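Local atomic coordinates of adenine phosphoribosyltransferase (Leishmania donovani, PDB entry 1QB7), a protein that probably catalyses the salvage of adenine, joining it to 5-phospho-alpha-D-ribose 1-diphosphate to give AMP and diphosphate. Residues V147-G152 and P178-A183. Sequence-based numbering, arbitrary orientation.
With ADE (adenine), chain C.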
loop_
_atom_site.group_PDB
_atom_site.type_symbol
_atom_site.label_atom_id
_atom_site.label_comp_id
_atom_site.label_asym_id
_atom_site.label_seq_id
_atom_site.Cartn_x
_atom_site.Cartn_y
_atom_site.Cartn_z
ATOM N N VAL A 147 -1.364 -8.983 8.635
ATOM C CA VAL A 147 -1.778 -10.190 9.345
ATOM C C VAL A 147 -1.019 -11.440 8.901
ATOM O O VAL A 147 -0.808 -11.654 7.706
ATOM C CB VAL A 147 -3.305 -10.454 9.137
ATOM C CG1 VAL A 147 -3.735 -11.714 9.865
ATOM C CG2 VAL A 147 -4.128 -9.270 9.616
ATOM N N LEU A 148 -0.543 -12.227 9.866
ATOM C CA LEU A 148 0.118 -13.485 9.537
ATOM C C LEU A 148 -0.962 -14.540 9.750
ATOM O O LEU A 148 -1.308 -14.860 10.888
ATOM C CB LEU A 148 1.313 -13.781 10.446
ATOM C CG LEU A 148 2.004 -15.109 10.084
ATOM C CD1 LEU A 148 2.650 -15.020 8.716
ATOM C CD2 LEU A 148 3.036 -15.477 11.120
ATOM N N ALA A 149 -1.555 -14.998 8.652
ATOM C CA ALA A 149 -2.607 -16.005 8.706
ATOM C C ALA A 149 -2.052 -17.382 8.331
ATOM O O ALA A 149 -1.480 -18.058 9.177
ATOM C CB ALA A 149 -3.750 -15.605 7.798
ATOM N N THR A 150 -2.195 -17.791 7.073
ATOM C CA THR A 150 -1.675 -19.095 6.642
ATOM C C THR A 150 -0.177 -19.055 6.318
ATOM O O THR A 150 0.476 -20.095 6.251
ATOM C CB THR A 150 -2.438 -19.652 5.427
ATOM O OG1 THR A 150 -2.260 -18.779 4.304
ATOM C CG2 THR A 150 -3.916 -19.785 5.744
ATOM N N GLY A 151 0.354 -17.856 6.086
ATOM C CA GLY A 151 1.770 -17.709 5.801
ATOM C C GLY A 151 2.237 -18.023 4.396
ATOM O O GLY A 151 3.443 -18.164 4.170
ATOM N N GLY A 152 1.304 -18.120 3.450
ATOM C CA GLY A 152 1.670 -18.410 2.078
ATOM C C GLY A 152 2.586 -17.349 1.500
ATOM O O GLY A 152 3.645 -17.659 0.946
ATOM N N PRO A 178 -2.357 -17.344 15.520
ATOM C CA PRO A 178 -1.657 -18.563 15.957
ATOM C C PRO A 178 -2.337 -19.901 15.648
ATOM O O PRO A 178 -1.661 -20.912 15.420
ATOM C CB PRO A 178 -1.465 -18.328 17.459
ATOM C CG PRO A 178 -2.594 -17.403 17.815
ATOM C CD PRO A 178 -2.602 -16.450 16.665
ATOM N N PHE A 179 -3.666 -19.894 15.592
ATOM C CA PHE A 179 -4.429 -21.103 15.312
ATOM C C PHE A 179 -4.051 -21.714 13.966
ATOM O O PHE A 179 -4.082 -22.933 13.800
ATOM C CB PHE A 179 -5.926 -20.797 15.340
ATOM C CG PHE A 179 -6.794 -21.991 15.080
ATOM C CD1 PHE A 179 -7.037 -22.921 16.085
ATOM C CD2 PHE A 179 -7.374 -22.188 13.832
ATOM C CE1 PHE A 179 -7.844 -24.033 15.848
ATOM C CE2 PHE A 179 -8.183 -23.297 13.586
ATOM C CZ PHE A 179 -8.419 -24.220 14.598
ATOM N N LEU A 180 -3.700 -20.862 13.007
ATOM C CA LEU A 180 -3.331 -21.313 11.672
ATOM C C LEU A 180 -1.907 -21.855 11.560
ATOM O O LEU A 180 -1.490 -22.303 10.492
ATOM C CB LEU A 180 -3.583 -20.198 10.661
ATOM C CG LEU A 180 -5.066 -19.853 10.501
ATOM C CD1 LEU A 180 -5.237 -18.565 9.714
ATOM C CD2 LEU A 180 -5.787 -21.013 9.820
ATOM N N LYS A 181 -1.161 -21.785 12.659
ATOM C CA LYS A 181 0.205 -22.314 12.745
ATOM C C LYS A 181 1.182 -22.031 11.593
ATOM O O LYS A 181 2.005 -22.879 11.248
ATOM C CB LYS A 181 0.146 -23.822 13.025
ATOM C CG LYS A 181 -0.463 -24.169 14.378
ATOM C CD LYS A 181 -0.898 -25.620 14.442
ATOM C CE LYS A 181 -1.552 -25.929 15.780
ATOM N NZ LYS A 181 -2.222 -27.263 15.775
ATOM N N ALA A 182 1.128 -20.819 11.046
ATOM C CA ALA A 182 2.009 -20.424 9.948
ATOM C C ALA A 182 3.489 -20.526 10.324
ATOM O O ALA A 182 4.286 -21.080 9.566
ATOM C CB ALA A 182 1.678 -19.009 9.491
ATOM N N ALA A 183 3.856 -19.976 11.480
ATOM C CA ALA A 183 5.244 -20.022 11.938
ATOM C C ALA A 183 5.697 -21.464 12.163
ATOM O O ALA A 183 6.780 -21.848 11.721
ATOM C CB ALA A 183 5.420 -19.204 13.211
HETATM N N9 ADE C . -6.634 -14.344 6.476
HETATM C C8 ADE C . -6.226 -13.424 5.588
HETATM N N7 ADE C . -6.460 -12.165 5.975
HETATM C C5 ADE C . -7.059 -12.310 7.202
HETATM C C6 ADE C . -7.551 -11.389 8.133
HETATM N N6 ADE C . -7.492 -10.076 7.924
HETATM N N1 ADE C . -8.095 -11.899 9.272
HETATM C C2 ADE C . -8.140 -13.224 9.454
HETATM N N3 ADE C . -7.704 -14.187 8.635
HETATM C C4 ADE C . -7.172 -13.645 7.520
HETATM O O HOH W 1 -0.613 -18.384 11.735
#
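L180 and A182 of 178-183 pack against L148 at the end of strand 147-148 and against A149 and T150 of the loop that follows. The second segment opens with P178, whose O accepts a hydrogen bond from K181 N at 2.9 Å, closing the 3-10 turn that presents L180. The CB of L180 lies 3.3 Å from A149 O. Its CG stands anti to its own carbonyl carbon, beside the backbone N (chi1 -66°), and from there CD1 meets A149 CB at 3.8 Å. That same methyl of A149 lies 3.4 Å from N9 of the bound adenine; the leucine flanks the methyl at a large angle to the base and is a second-shell neighbour of the adenine pocket. The T150 methyl CG2 is only loosely approached by L180 CD1.

K181 turns away at the N-cap position, and the helix begins with A182. Its CB enters the bend of the loop, 3.3 Å from A149 O. T150 O is 3.6 Å from the same CB. From the strand end, L148 sets its branch point against this methyl, CG to CB 4.0 Å. Polar linkage across the contact runs through one water, which donates to A149 O and accepts from A182 N at 3.1 Å.

The loop 149-151, whose T150 and G151 are also part of the AMP site, leads into helix 152-163. Strand 147-148 edges a small parallel sheet, L148 making backbone hydrogen bonds with L175 and I177, and both L148 and A183 touch F199 of strand 199-201, placing the start of helix 182-192 beside the main sheet.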